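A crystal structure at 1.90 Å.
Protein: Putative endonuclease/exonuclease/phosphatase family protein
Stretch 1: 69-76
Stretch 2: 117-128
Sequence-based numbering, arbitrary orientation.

Stretch 1 (69-76) YIGVGRDD
Stretch 2 (117-128) VLPRICSWGHFK

Two like-charged guanidinium groups meet in this contact: Arg-74 NH1 lies 3.3 Å from Arg-120 NH1, two donors that cannot bond each other. Arg-120 (m, m, t) points its CA-to-CB bond away, but its end comes nearer, and Arg-74 NH2 sits over one face of its guanidinium. Water 3 helps reconcile them, accepting from Arg-74 NH2 at 2.8 Å and, weakly, from Arg-120 NH1 at 3.2 Å, while Arg-120 is also hydrogen-bonded elsewhere in the structure.

The segments run nearly antiparallel, 166° apart, with CA atoms of Gly-71 and Ser-123 at 5.3 Å and those of Arg-74 and Ile-121 at 5.4 Å. Yet no direct hydrogen bond crosses between them. Stretch 1 leaves its strand after Ile-70 (phi/psi -131/159) and continues as loop, turning at Arg-74 (-75/-16); stretch 2 is extended strand from Ile-121 onward.

Waters supply the polar links instead. Water 1 donates to Val-72 O (2.8 Å) and Ser-123 OG (2.7 Å). Water 2 accepts from Arg-74 NH1 (2.9 Å) and Ile-121 N (3.2 Å). Long and extended (p, t, t), Arg-74 points toward stretch 2: its CB packs 3.6 Å from Ile-121 CG2, its CD lies 3.4 Å from Pro-119 O, and its NH2 is 3.7 Å from Leu-118 CD2. Pro-119 O sits over one guanidinium face, buried without a partner.

Van der Waals contacts complete the fit. Val-72 (m), sideways, packs methyl on methyl, CG2 3.5 Å from CD1 of Ile-121 (t, t), as suits branched aliphatic chains. Ile-70 (p, t) extends CD1 to 3.6 Å from Trp-124 O and 3.9 Å from CZ of Phe-127 (m). At Gly-125 a CB would clash with Ile-70 CD1 (2.9 Å). Gly-71 (125/134) needs glycine: a CB would jam against Ile-70 O. Its CA lies 3.6 Å from OG of the small Ser-123 (m).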

# COMPACT_ATOMS: atom_id res chain seq x y z
N TYR A 69 -20.21 1.42 -10.72
CA TYR A 69 -19.37 1.67 -11.89
C TYR A 69 -20.18 2.27 -13.03
O TYR A 69 -21.41 2.16 -13.06
CB TYR A 69 -18.67 0.38 -12.35
CG TYR A 69 -19.63 -0.71 -12.83
CD1 TYR A 69 -20.05 -1.72 -11.96
CD2 TYR A 69 -20.11 -0.71 -14.13
CE1 TYR A 69 -20.92 -2.71 -12.40
CE2 TYR A 69 -20.99 -1.70 -14.57
CZ TYR A 69 -21.39 -2.69 -13.70
OH TYR A 69 -22.25 -3.66 -14.13
N ILE A 70 -19.48 2.92 -13.96
CA ILE A 70 -20.09 3.41 -15.18
C ILE A 70 -19.22 2.96 -16.33
O ILE A 70 -18.04 2.65 -16.13
CB ILE A 70 -20.19 4.93 -15.19
CG1 ILE A 70 -18.82 5.56 -14.93
CG2 ILE A 70 -21.20 5.42 -14.13
CD1 ILE A 70 -18.84 7.08 -14.99
N GLY A 71 -19.79 2.91 -17.53
CA GLY A 71 -19.02 2.57 -18.72
C GLY A 71 -19.64 1.40 -19.45
O GLY A 71 -20.00 0.41 -18.83
N VAL A 72 -19.75 1.51 -20.77
CA VAL A 72 -20.41 0.48 -21.57
C VAL A 72 -19.44 -0.43 -22.31
O VAL A 72 -18.25 -0.13 -22.41
CB VAL A 72 -21.40 1.08 -22.59
CG1 VAL A 72 -22.39 2.01 -21.89
CG2 VAL A 72 -20.64 1.81 -23.69
N GLY A 73 -19.95 -1.54 -22.84
CA GLY A 73 -19.14 -2.49 -23.58
C GLY A 73 -18.64 -1.92 -24.88
O GLY A 73 -19.40 -1.26 -25.61
N ARG A 74 -17.37 -2.16 -25.20
CA ARG A 74 -16.77 -1.54 -26.38
C ARG A 74 -17.20 -2.16 -27.71
O ARG A 74 -16.98 -1.56 -28.75
CB ARG A 74 -15.23 -1.55 -26.29
CG ARG A 74 -14.57 -2.91 -26.55
CD ARG A 74 -13.07 -2.80 -26.28
NE ARG A 74 -12.34 -4.03 -26.57
CZ ARG A 74 -11.03 -4.17 -26.36
NH1 ARG A 74 -10.32 -3.16 -25.86
NH2 ARG A 74 -10.43 -5.32 -26.64
N ASP A 75 -17.78 -3.36 -27.68
CA ASP A 75 -18.18 -4.04 -28.92
C ASP A 75 -19.45 -3.46 -29.53
O ASP A 75 -19.55 -3.25 -30.74
CB ASP A 75 -18.37 -5.54 -28.68
CG ASP A 75 -17.06 -6.30 -28.57
OD1 ASP A 75 -15.98 -5.66 -28.62
OD2 ASP A 75 -17.11 -7.53 -28.42
N ASP A 76 -20.45 -3.22 -28.68
CA ASP A 76 -21.75 -2.79 -29.18
C ASP A 76 -22.33 -1.62 -28.40
O ASP A 76 -23.47 -1.20 -28.63
CB ASP A 76 -22.74 -3.96 -29.20
CG ASP A 76 -23.13 -4.41 -27.81
OD1 ASP A 76 -22.48 -3.99 -26.83
OD2 ASP A 76 -24.10 -5.21 -27.70
N VAL A 117 -6.65 -2.25 -34.78
CA VAL A 117 -7.22 -3.56 -35.13
C VAL A 117 -8.50 -3.89 -34.37
O VAL A 117 -9.32 -4.68 -34.84
CB VAL A 117 -6.20 -4.70 -34.93
CG1 VAL A 117 -5.02 -4.52 -35.87
CG2 VAL A 117 -5.74 -4.75 -33.49
N LEU A 118 -8.67 -3.30 -33.19
CA LEU A 118 -9.89 -3.51 -32.41
C LEU A 118 -10.58 -2.18 -32.08
O LEU A 118 -9.91 -1.15 -31.98
CB LEU A 118 -9.57 -4.27 -31.12
CG LEU A 118 -9.57 -5.80 -31.14
CD1 LEU A 118 -8.92 -6.35 -32.38
CD2 LEU A 118 -8.90 -6.36 -29.89
N PRO A 119 -11.91 -2.20 -31.92
CA PRO A 119 -12.55 -0.98 -31.41
C PRO A 119 -12.07 -0.71 -30.00
O PRO A 119 -11.78 -1.65 -29.25
CB PRO A 119 -14.04 -1.34 -31.39
CG PRO A 119 -14.05 -2.86 -31.27
CD PRO A 119 -12.87 -3.31 -32.09
N ARG A 120 -11.97 0.56 -29.64
CA ARG A 120 -11.42 0.95 -28.34
C ARG A 120 -12.31 2.05 -27.80
O ARG A 120 -12.69 2.96 -28.53
CB ARG A 120 -9.98 1.46 -28.50
CG ARG A 120 -9.05 0.46 -29.18
CD ARG A 120 -8.73 -0.72 -28.28
NE ARG A 120 -7.80 -1.66 -28.91
CZ ARG A 120 -7.12 -2.60 -28.26
NH1 ARG A 120 -7.27 -2.74 -26.95
NH2 ARG A 120 -6.29 -3.40 -28.92
N ILE A 121 -12.64 1.97 -26.52
CA ILE A 121 -13.62 2.87 -25.96
C ILE A 121 -13.02 3.68 -24.82
O ILE A 121 -12.18 3.18 -24.06
CB ILE A 121 -14.88 2.09 -25.49
CG1 ILE A 121 -16.08 3.03 -25.30
CG2 ILE A 121 -14.60 1.29 -24.21
CD1 ILE A 121 -17.37 2.32 -24.90
N CYS A 122 -13.42 4.94 -24.73
CA CYS A 122 -13.10 5.79 -23.60
C CYS A 122 -14.41 6.09 -22.88
O CYS A 122 -15.37 6.57 -23.50
CB CYS A 122 -12.43 7.09 -24.06
SG CYS A 122 -12.13 8.25 -22.72
N SER A 123 -14.47 5.76 -21.59
CA SER A 123 -15.63 6.07 -20.78
C SER A 123 -15.27 7.19 -19.81
O SER A 123 -14.13 7.30 -19.37
CB SER A 123 -16.09 4.83 -19.99
OG SER A 123 -16.45 3.78 -20.87
N TRP A 124 -16.25 8.01 -19.47
CA TRP A 124 -15.97 9.17 -18.64
C TRP A 124 -17.15 9.49 -17.76
O TRP A 124 -18.29 9.05 -18.01
CB TRP A 124 -15.61 10.37 -19.53
CG TRP A 124 -16.76 10.75 -20.46
CD1 TRP A 124 -17.00 10.26 -21.71
CD2 TRP A 124 -17.82 11.66 -20.17
NE1 TRP A 124 -18.15 10.83 -22.22
CE2 TRP A 124 -18.66 11.70 -21.29
CE3 TRP A 124 -18.12 12.47 -19.06
CZ2 TRP A 124 -19.80 12.50 -21.34
CZ3 TRP A 124 -19.25 13.26 -19.11
CH2 TRP A 124 -20.08 13.27 -20.24
N GLY A 125 -16.87 10.23 -16.70
CA GLY A 125 -17.91 10.77 -15.86
C GLY A 125 -17.51 12.17 -15.43
O GLY A 125 -16.34 12.45 -15.21
N HIS A 126 -18.50 13.05 -15.36
CA HIS A 126 -18.37 14.35 -14.72
C HIS A 126 -18.85 14.15 -13.29
O HIS A 126 -20.04 13.94 -13.06
CB HIS A 126 -19.25 15.35 -15.48
CG HIS A 126 -19.34 16.72 -14.87
ND1 HIS A 126 -19.89 17.79 -15.55
CD2 HIS A 126 -18.98 17.19 -13.66
CE1 HIS A 126 -19.85 18.86 -14.78
NE2 HIS A 126 -19.31 18.52 -13.62
N PHE A 127 -17.93 14.19 -12.33
CA PHE A 127 -18.25 13.92 -10.94
C PHE A 127 -18.33 15.17 -10.08
O PHE A 127 -17.70 16.18 -10.39
CB PHE A 127 -17.21 12.98 -10.31
CG PHE A 127 -17.25 11.59 -10.86
CD1 PHE A 127 -16.52 11.27 -11.99
CD2 PHE A 127 -18.02 10.61 -10.25
CE1 PHE A 127 -16.57 10.00 -12.52
CE2 PHE A 127 -18.07 9.32 -10.78
CZ PHE A 127 -17.34 9.02 -11.91
N LYS A 128 -19.09 15.08 -8.98
CA LYS A 128 -19.16 16.15 -8.00
C LYS A 128 -18.93 15.56 -6.60
O LYS A 128 -19.65 14.65 -6.18
CB LYS A 128 -20.52 16.85 -8.06
CG LYS A 128 -20.65 18.02 -7.09
CD LYS A 128 -21.96 18.76 -7.30
CE LYS A 128 -22.01 20.06 -6.53
NZ LYS A 128 -23.34 20.72 -6.64
O HOH W 1 -16.50 1.12 -20.65
O HOH W 2 -10.90 -0.38 -25.28
O HOH W 3 -7.98 -5.42 -25.32